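Local coordinates for uncharacterized protein (Mycobacterium vanbaalenii PYR-1, PDB 4XU6), which binds diacylglycerol as a membrane-embedded homotrimer and is a bacterial homolog of the Insig proteins, at residues Ala16-Ile21 with Ala85-Tyr90; Ala110-Thr115 with Leu167-Gly172. All coordinates share one frame; numbering follows the deposited sequence.

From the N terminus, the chain enters the membrane as helix 5-29. It then runs through helix 48-64 before helix 76-96 comes back beside the first. Contact 1 (16-21 with 85-90) closes that loop of 63 residues. Contact 2 opens further on, on helix 101-119, and closes 51 residues later on the last transmembrane helix, 164-184. The two loops follow one another and neither nest nor cross. The contacts still touch: Thr89 packs on Ala111, Ala85 on Thr115, Val86 on Ala170 and Tyr90 on Leu167. Together they tie the first, third, fourth and sixth transmembrane helices. One tridecanoic acid lies against both contacts, but in contact 2 only against residues 167-172.

Contact 1: Ala16-Ile21 with Ala85-Tyr90. With TDA (N-tridecanoic acid), chain E.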
ATOM      1  N   ALA A  16     -16.198   9.953 -13.029  1.00 25.14           N
ATOM      2  CA  ALA A  16     -15.832  11.325 -13.381  1.00 24.85           C
ATOM      3  C   ALA A  16     -15.081  12.033 -12.251  1.00 24.28           C
ATOM      4  O   ALA A  16     -14.085  12.713 -12.497  1.00 24.33           O
ATOM      5  CB  ALA A  16     -17.075  12.133 -13.775  1.00 25.82           C
ATOM      6  N   VAL A  17     -15.567  11.888 -11.021  1.00 22.53           N
ATOM      7  CA  VAL A  17     -14.925  12.559  -9.887  1.00 25.87           C
ATOM      8  C   VAL A  17     -13.536  11.975  -9.633  1.00 25.32           C
ATOM      9  O   VAL A  17     -12.575  12.713  -9.459  1.00 22.14           O
ATOM     10  CB  VAL A  17     -15.773  12.466  -8.600  1.00 27.81           C
ATOM     11  CG1 VAL A  17     -14.976  12.940  -7.383  1.00 26.61           C
ATOM     12  CG2 VAL A  17     -17.069  13.272  -8.755  1.00 27.77           C
ATOM     13  N   ALA A  18     -13.433  10.650  -9.622  1.00 24.26           N
ATOM     14  CA  ALA A  18     -12.133  10.011  -9.443  1.00 25.47           C
ATOM     15  C   ALA A  18     -11.154  10.401 -10.553  1.00 23.36           C
ATOM     16  O   ALA A  18      -9.979  10.640 -10.293  1.00 22.70           O
ATOM     17  CB  ALA A  18     -12.291   8.499  -9.361  1.00 23.38           C
ATOM     18  N   ALA A  19     -11.639  10.464 -11.791  1.00 21.46           N
ATOM     19  CA  ALA A  19     -10.804  10.874 -12.920  1.00 24.63           C
ATOM     20  C   ALA A  19     -10.261  12.291 -12.760  1.00 23.75           C
ATOM     21  O   ALA A  19      -9.091  12.547 -13.052  1.00 24.25           O
ATOM     22  CB  ALA A  19     -11.569  10.755 -14.244  1.00 24.76           C
ATOM     23  N   LEU A  20     -11.112  13.217 -12.315  1.00 22.79           N
ATOM     24  CA  LEU A  20     -10.689  14.611 -12.134  1.00 22.45           C
ATOM     25  C   LEU A  20      -9.601  14.724 -11.063  1.00 23.34           C
ATOM     26  O   LEU A  20      -8.667  15.513 -11.194  1.00 22.27           O
ATOM     27  CB  LEU A  20     -11.882  15.492 -11.760  1.00 22.51           C
ATOM     28  CG  LEU A  20     -12.884  15.761 -12.886  1.00 24.37           C
ATOM     29  CD1 LEU A  20     -14.125  16.470 -12.365  1.00 27.28           C
ATOM     30  CD2 LEU A  20     -12.213  16.565 -14.004  1.00 23.74           C
ATOM     31  N   ILE A  21      -9.722  13.930 -10.005  1.00 21.77           N
ATOM     32  CA  ILE A  21      -8.719  13.961  -8.939  1.00 22.97           C
ATOM     33  C   ILE A  21      -7.390  13.409  -9.453  1.00 22.22           C
ATOM     34  O   ILE A  21      -6.332  14.006  -9.238  1.00 19.97           O
ATOM     35  CB  ILE A  21      -9.183  13.157  -7.703  1.00 22.96           C
ATOM     36  CG1 ILE A  21     -10.374  13.848  -7.031  1.00 23.47           C
ATOM     37  CG2 ILE A  21      -8.028  12.985  -6.694  1.00 25.83           C
ATOM     38  CD1 ILE A  21     -11.137  12.938  -6.042  1.00 24.93           C
ATOM     39  N   ALA A  85      -8.501   1.921  -3.773  1.00 20.60           N
ATOM     40  CA  ALA A  85      -7.273   1.308  -4.291  1.00 20.68           C
ATOM     41  C   ALA A  85      -6.906   1.901  -5.649  1.00 20.35           C
ATOM     42  O   ALA A  85      -5.739   2.186  -5.916  1.00 20.38           O
ATOM     43  CB  ALA A  85      -7.424  -0.213  -4.394  1.00 21.82           C
ATOM     44  N   VAL A  86      -7.905   2.080  -6.509  1.00 20.40           N
ATOM     45  CA  VAL A  86      -7.664   2.636  -7.845  1.00 19.34           C
ATOM     46  C   VAL A  86      -7.257   4.111  -7.764  1.00 19.10           C
ATOM     47  O   VAL A  86      -6.301   4.542  -8.405  1.00 20.12           O
ATOM     48  CB  VAL A  86      -8.900   2.461  -8.767  1.00 20.53           C
ATOM     49  CG1 VAL A  86      -8.680   3.197 -10.100  1.00 22.92           C
ATOM     50  CG2 VAL A  86      -9.139   0.978  -9.031  1.00 19.69           C
ATOM     51  N   VAL A  87      -7.964   4.880  -6.948  1.00 21.83           N
ATOM     52  CA  VAL A  87      -7.590   6.279  -6.773  1.00 21.50           C
ATOM     53  C   VAL A  87      -6.209   6.426  -6.122  1.00 18.92           C
ATOM     54  O   VAL A  87      -5.413   7.249  -6.548  1.00 20.06           O
ATOM     55  CB  VAL A  87      -8.640   7.067  -5.980  1.00 26.50           C
ATOM     56  CG1 VAL A  87      -8.136   8.480  -5.699  1.00 28.55           C
ATOM     57  CG2 VAL A  87      -9.945   7.132  -6.768  1.00 25.91           C
ATOM     58  N   GLY A  88      -5.920   5.623  -5.101  1.00 20.89           N
ATOM     59  CA  GLY A  88      -4.611   5.684  -4.470  1.00 19.72           C
ATOM     60  C   GLY A  88      -3.508   5.319  -5.442  1.00 19.39           C
ATOM     61  O   GLY A  88      -2.441   5.927  -5.439  1.00 21.13           O
ATOM     62  N   THR A  89      -3.765   4.330  -6.291  1.00 19.33           N
ATOM     63  CA  THR A  89      -2.767   3.907  -7.274  1.00 19.16           C
ATOM     64  C   THR A  89      -2.560   5.002  -8.317  1.00 18.57           C
ATOM     65  O   THR A  89      -1.438   5.302  -8.714  1.00 19.71           O
ATOM     66  CB  THR A  89      -3.198   2.595  -7.962  1.00 21.05           C
ATOM     67  OG1 THR A  89      -3.364   1.572  -6.970  1.00 21.59           O
ATOM     68  CG2 THR A  89      -2.153   2.140  -8.966  1.00 24.61           C
ATOM     69  N   TYR A  90      -3.666   5.589  -8.756  1.00 19.54           N
ATOM     70  CA  TYR A  90      -3.652   6.681  -9.731  1.00 18.15           C
ATOM     71  C   TYR A  90      -2.801   7.854  -9.216  1.00 18.40           C
ATOM     72  O   TYR A  90      -1.867   8.317  -9.902  1.00 19.41           O
ATOM     73  CB  TYR A  90      -5.107   7.113  -9.957  1.00 18.88           C
ATOM     74  CG  TYR A  90      -5.416   7.946 -11.193  1.00 21.40           C
ATOM     75  CD1 TYR A  90      -4.433   8.663 -11.866  1.00 24.79           C
ATOM     76  CD2 TYR A  90      -6.722   8.017 -11.668  1.00 27.03           C
ATOM     77  CE1 TYR A  90      -4.753   9.432 -12.997  1.00 27.24           C
ATOM     78  CE2 TYR A  90      -7.043   8.769 -12.783  1.00 26.60           C
ATOM     79  CZ  TYR A  90      -6.066   9.469 -13.435  1.00 26.12           C
ATOM     80  OH  TYR A  90      -6.421  10.218 -14.537  1.00 29.27           O
TER
HETATM   81  O21 TDA E 304      -3.465   8.798 -17.096  1.00 38.27           O
HETATM   82  O22 TDA E 304      -4.508  10.123 -18.700  1.00 39.98           O
HETATM   83  C21 TDA E 304      -4.635   9.234 -17.857  1.00 32.23           C
HETATM   84  C22 TDA E 304      -5.992   8.662 -17.570  1.00 27.69           C
HETATM   85  C23 TDA E 304      -5.897   7.374 -16.746  1.00 27.84           C
HETATM   86  C24 TDA E 304      -7.281   6.887 -16.317  1.00 28.30           C
HETATM   87  C25 TDA E 304      -7.197   5.543 -15.592  1.00 25.32           C
HETATM   88  C26 TDA E 304      -8.566   5.048 -15.132  1.00 31.04           C
HETATM   89  C27 TDA E 304      -9.054   5.956 -14.013  1.00 30.30           C
HETATM   90  C28 TDA E 304     -10.395   5.522 -13.466  1.00 35.45           C
HETATM   91  C29 TDA E 304     -10.892   6.559 -12.472  1.00 34.42           C
HETATM   92  C30 TDA E 304     -12.210   6.073 -11.898  1.00 32.27           C
HETATM   93  C31 TDA E 304     -11.978   4.835 -11.045  1.00 34.74           C
HETATM   94  C32 TDA E 304     -13.250   4.439 -10.306  1.00 34.82           C
HETATM   95  C33 TDA E 304     -13.228   2.962  -9.936  1.00 34.63           C
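The first torsions of Val87 and Tyr90 bring a methyl and a ring up to Ala18 and Ala19. In Val87, chi1 of 174° sets CG1 opposite the backbone N. That leaves CG2 beside the N, where it meets the methyl of Ala18: Ala18 CB and Val87 CG2 are 3.8 Å apart. In Tyr90, chi1 of -163° swings the ring out from its helix toward residues 16-21. The phenol then lies near two backbone carbonyls. Tyr90 CE2 is 4.3 Å from Ala18 O, and Tyr90 OH is 3.8 Å from Ala19 O. These are packing distances. The ring meets both oxygens obliquely.

The segments run nearly parallel, with axes 10.1 Å apart and crossing at -19°. The fatty acid of chain E runs alongside the contact. Counted from the carboxylate end, the chain passes Tyr90 first: Tyr90 OH lies 3.4 Å from C22 of the acid, and Tyr90 CE2 lies 3.7 Å from C27. Further along, Ala18 CB comes within 3.5 Å of C30. Val86 CG1 then touches C31 at 3.8 Å. Ala18, Val86 and Tyr90 thus form part of the wall of the lipid pocket. The acid is hydrogen-bonded to Tyr150 OH, and Tyr150 and His26 bind diacylglycerol. Tyr90 makes an edge-to-face ring contact with His26, so it adjoins that site directly.

Helix 48-64 covers another side of the contact, with Phe49 against both Ala19 and Tyr90. Helix 164-184 sends Val174 to Val86 and Leu167 to Tyr90, while helix 101-119 packs on Thr89. Ile21 reaches Val102 of the second subunit. The contact therefore joins helices 5-29 and 76-96 inside the transmembrane bundle.

Contact 2: Ala110-Thr115 with Leu167-Gly172; sequences AAAAIT and LYFAFG. With TDA (N-tridecanoic acid), chain E; TDA (N-tridecanoic acid), chain F.
Ala112 and Ala170 meet methyl to methyl, with Ala112 CB 3.9 Å from Ala170 CB. Their CA atoms are only 4.9 Å apart, because both side chains are single methyls. Phe169 adds the edge of its ring on another side: its CD2 lies 4.2 Å from Ala112 CB, near the ring plane. The contact is apolar and buries 160 Å². Phe169 also packs on helix 122-144.

Phe171 leaves the helix away from residues 110-115. Its ring lies in the lipid pocket. CG is anti to the backbone N (chi1 166°), which sets the ring beside the fatty acid of chain E. The second torsion, 50°, turns a face to it. From the root outward, CB meets C26 at 3.9 Å. CG is close to C28 and C26. CD1 makes the tightest approach, 3.4 Å from C28, and touches C31. CD2 faces C26 at 3.7 Å, while CE1 meets C28 and C31. The outermost atom, CZ, is 4.2 Å from C28. C28 lies over this face, offset toward the rim.

Three residues earlier, Tyr168 lays a ring face against C25 of the same acid, 3.6 Å above its plane. Its OH is hydrogen-bonded to Glu139 OE2 and also touches the second acid, chain F. Thr115 OG1 donates back to Ala111 O, within its own helix.

This is close alanine-on-alanine helix packing, a familiar feature of membrane proteins. Here it sets helix 164-184 with one side against helix 101-119 and the side that carries Tyr168 and Phe171 lining the lipid pocket of an INSIG-family transmembrane bundle.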
ATOM      1  N   ALA A 110       1.901  -4.409  -9.186  1.00 20.85           N
ATOM      2  CA  ALA A 110       1.696  -5.088  -7.904  1.00 21.00           C
ATOM      3  C   ALA A 110       0.397  -4.622  -7.259  1.00 20.14           C
ATOM      4  O   ALA A 110      -0.363  -5.422  -6.738  1.00 20.33           O
ATOM      5  CB  ALA A 110       2.884  -4.847  -6.958  1.00 21.03           C
ATOM      6  N   ALA A 111       0.149  -3.318  -7.290  1.00 20.43           N
ATOM      7  CA  ALA A 111      -1.078  -2.771  -6.718  1.00 21.11           C
ATOM      8  C   ALA A 111      -2.294  -3.326  -7.444  1.00 19.53           C
ATOM      9  O   ALA A 111      -3.294  -3.677  -6.819  1.00 19.63           O
ATOM     10  CB  ALA A 111      -1.062  -1.241  -6.785  1.00 22.17           C
ATOM     11  N   ALA A 112      -2.201  -3.425  -8.767  1.00 19.18           N
ATOM     12  CA  ALA A 112      -3.300  -3.954  -9.568  1.00 19.90           C
ATOM     13  C   ALA A 112      -3.547  -5.443  -9.304  1.00 21.46           C
ATOM     14  O   ALA A 112      -4.694  -5.887  -9.234  1.00 20.57           O
ATOM     15  CB  ALA A 112      -3.030  -3.717 -11.060  1.00 21.24           C
ATOM     16  N   ALA A 113      -2.472  -6.214  -9.173  1.00 21.21           N
ATOM     17  CA  ALA A 113      -2.602  -7.642  -8.881  1.00 19.94           C
ATOM     18  C   ALA A 113      -3.243  -7.857  -7.516  1.00 19.86           C
ATOM     19  O   ALA A 113      -4.103  -8.728  -7.352  1.00 22.83           O
ATOM     20  CB  ALA A 113      -1.245  -8.335  -8.944  1.00 22.94           C
ATOM     21  N   ILE A 114      -2.819  -7.073  -6.528  1.00 19.14           N
ATOM     22  CA  ILE A 114      -3.378  -7.216  -5.186  1.00 20.64           C
ATOM     23  C   ILE A 114      -4.860  -6.835  -5.175  1.00 22.82           C
ATOM     24  O   ILE A 114      -5.686  -7.526  -4.568  1.00 20.95           O
ATOM     25  CB  ILE A 114      -2.584  -6.404  -4.153  1.00 21.75           C
ATOM     26  CG1 ILE A 114      -1.226  -7.076  -3.893  1.00 22.52           C
ATOM     27  CG2 ILE A 114      -3.364  -6.280  -2.840  1.00 24.15           C
ATOM     28  CD1 ILE A 114      -0.190  -6.166  -3.238  1.00 22.25           C
ATOM     29  N   THR A 115      -5.195  -5.749  -5.865  1.00 19.29           N
ATOM     30  CA  THR A 115      -6.594  -5.325  -5.999  1.00 21.64           C
ATOM     31  C   THR A 115      -7.455  -6.452  -6.570  1.00 21.68           C
ATOM     32  O   THR A 115      -8.515  -6.772  -6.029  1.00 21.40           O
ATOM     33  CB  THR A 115      -6.704  -4.060  -6.893  1.00 24.35           C
ATOM     34  OG1 THR A 115      -5.908  -3.025  -6.321  1.00 23.84           O
ATOM     35  CG2 THR A 115      -8.154  -3.570  -6.987  1.00 23.77           C
ATOM     36  N   LEU A 167      -2.784   0.197 -14.481  1.00 20.40           N
ATOM     37  CA  LEU A 167      -3.725   1.147 -13.879  1.00 21.73           C
ATOM     38  C   LEU A 167      -5.129   0.948 -14.447  1.00 20.49           C
ATOM     39  O   LEU A 167      -6.092   0.842 -13.694  1.00 18.58           O
ATOM     40  CB  LEU A 167      -3.258   2.603 -14.048  1.00 20.26           C
ATOM     41  CG  LEU A 167      -4.190   3.713 -13.532  1.00 20.72           C
ATOM     42  CD1 LEU A 167      -4.469   3.547 -12.048  1.00 22.58           C
ATOM     43  CD2 LEU A 167      -3.592   5.110 -13.838  1.00 22.80           C
ATOM     44  N   TYR A 168      -5.243   0.886 -15.772  1.00 20.90           N
ATOM     45  CA  TYR A 168      -6.541   0.639 -16.404  1.00 20.61           C
ATOM     46  C   TYR A 168      -7.077  -0.741 -16.032  1.00 18.85           C
ATOM     47  O   TYR A 168      -8.278  -0.910 -15.824  1.00 21.46           O
ATOM     48  CB  TYR A 168      -6.446   0.781 -17.931  1.00 20.28           C
ATOM     49  CG  TYR A 168      -6.571   2.212 -18.439  1.00 20.80           C
ATOM     50  CD1 TYR A 168      -7.797   2.875 -18.395  1.00 24.28           C
ATOM     51  CD2 TYR A 168      -5.474   2.891 -18.969  1.00 20.87           C
ATOM     52  CE1 TYR A 168      -7.930   4.185 -18.860  1.00 26.81           C
ATOM     53  CE2 TYR A 168      -5.596   4.219 -19.446  1.00 21.76           C
ATOM     54  CZ  TYR A 168      -6.840   4.848 -19.380  1.00 25.07           C
ATOM     55  OH  TYR A 168      -7.003   6.148 -19.835  1.00 24.96           O
ATOM     56  N   PHE A 169      -6.191  -1.729 -15.937  1.00 20.21           N
ATOM     57  CA  PHE A 169      -6.636  -3.071 -15.550  1.00 19.85           C
ATOM     58  C   PHE A 169      -7.356  -3.044 -14.195  1.00 18.76           C
ATOM     59  O   PHE A 169      -8.450  -3.578 -14.056  1.00 18.63           O
ATOM     60  CB  PHE A 169      -5.462  -4.056 -15.507  1.00 19.51           C
ATOM     61  CG  PHE A 169      -5.850  -5.424 -14.989  1.00 21.43           C
ATOM     62  CD1 PHE A 169      -6.402  -6.375 -15.846  1.00 22.50           C
ATOM     63  CD2 PHE A 169      -5.704  -5.737 -13.640  1.00 21.70           C
ATOM     64  CE1 PHE A 169      -6.780  -7.635 -15.362  1.00 25.07           C
ATOM     65  CE2 PHE A 169      -6.070  -6.988 -13.150  1.00 22.68           C
ATOM     66  CZ  PHE A 169      -6.616  -7.937 -14.012  1.00 23.60           C
ATOM     67  N   ALA A 170      -6.735  -2.412 -13.202  1.00 21.34           N
ATOM     68  CA  ALA A 170      -7.337  -2.290 -11.876  1.00 20.67           C
ATOM     69  C   ALA A 170      -8.657  -1.529 -11.941  1.00 17.86           C
ATOM     70  O   ALA A 170      -9.615  -1.896 -11.281  1.00 17.56           O
ATOM     71  CB  ALA A 170      -6.363  -1.605 -10.894  1.00 20.68           C
ATOM     72  N   PHE A 171      -8.694  -0.462 -12.732  1.00 18.31           N
ATOM     73  CA  PHE A 171      -9.932   0.275 -12.986  1.00 20.23           C
ATOM     74  C   PHE A 171     -11.050  -0.660 -13.503  1.00 17.76           C
ATOM     75  O   PHE A 171     -12.161  -0.671 -12.964  1.00 18.87           O
ATOM     76  CB  PHE A 171      -9.631   1.435 -13.960  1.00 19.04           C
ATOM     77  CG  PHE A 171     -10.861   2.085 -14.568  1.00 20.53           C
ATOM     78  CD1 PHE A 171     -11.930   2.498 -13.778  1.00 24.64           C
ATOM     79  CD2 PHE A 171     -10.918   2.302 -15.939  1.00 24.28           C
ATOM     80  CE1 PHE A 171     -13.057   3.104 -14.354  1.00 24.26           C
ATOM     81  CE2 PHE A 171     -12.030   2.911 -16.529  1.00 26.69           C
ATOM     82  CZ  PHE A 171     -13.090   3.322 -15.742  1.00 23.22           C
ATOM     83  N   GLY A 172     -10.753  -1.452 -14.529  1.00 22.37           N
ATOM     84  CA  GLY A 172     -11.742  -2.387 -15.056  1.00 21.46           C
ATOM     85  C   GLY A 172     -12.242  -3.410 -14.038  1.00 21.38           C
ATOM     86  O   GLY A 172     -13.442  -3.701 -13.961  1.00 20.04           O
TER
HETATM   87  O21 TDA E 304      -3.465   8.798 -17.096  1.00 38.27           O
HETATM   88  O22 TDA E 304      -4.508  10.123 -18.700  1.00 39.98           O
HETATM   89  C21 TDA E 304      -4.635   9.234 -17.857  1.00 32.23           C
HETATM   90  C22 TDA E 304      -5.992   8.662 -17.570  1.00 27.69           C
HETATM   91  C23 TDA E 304      -5.897   7.374 -16.746  1.00 27.84           C
HETATM   92  C24 TDA E 304      -7.281   6.887 -16.317  1.00 28.30           C
HETATM   93  C25 TDA E 304      -7.197   5.543 -15.592  1.00 25.32           C
HETATM   94  C26 TDA E 304      -8.566   5.048 -15.132  1.00 31.04           C
HETATM   95  C27 TDA E 304      -9.054   5.956 -14.013  1.00 30.30           C
HETATM   96  C28 TDA E 304     -10.395   5.522 -13.466  1.00 35.45           C
HETATM   97  C29 TDA E 304     -10.892   6.559 -12.472  1.00 34.42           C
HETATM   98  C30 TDA E 304     -12.210   6.073 -11.898  1.00 32.27           C
HETATM   99  C31 TDA E 304     -11.978   4.835 -11.045  1.00 34.74           C
HETATM  100  C32 TDA E 304     -13.250   4.439 -10.306  1.00 34.82           C
HETATM  101  C33 TDA E 304     -13.228   2.962  -9.936  1.00 34.63           C
HETATM  102  C21 TDA F 305      -7.354  10.583 -22.061  1.00 37.19           C
HETATM  103  C22 TDA F 305      -8.332   9.551 -22.577  1.00 38.36           C
HETATM  104  C23 TDA F 305      -8.852   8.660 -21.460  1.00 35.46           C
HETATM  105  C24 TDA F 305      -9.731   7.555 -22.042  1.00 36.02           C
HETATM  106  C25 TDA F 305     -10.233   6.600 -20.968  1.00 37.90           C
HETATM  107  C26 TDA F 305     -10.750   5.297 -21.575  1.00 38.12           C
HETATM  108  C27 TDA F 305     -11.769   5.578 -22.673  1.00 42.15           C
HETATM  109  C28 TDA F 305     -12.145   4.302 -23.411  1.00 40.55           C
HETATM  110  C29 TDA F 305     -13.655   4.114 -23.383  1.00 50.00           C
HETATM  111  C30 TDA F 305     -14.354   5.284 -24.065  1.00 49.18           C
HETATM  112  C31 TDA F 305     -15.815   5.342 -23.632  1.00 45.73           C
HETATM  113  C32 TDA F 305     -16.466   3.967 -23.731  1.00 47.77           C
HETATM  114  C33 TDA F 305     -17.986   4.075 -23.702  1.00 46.75           C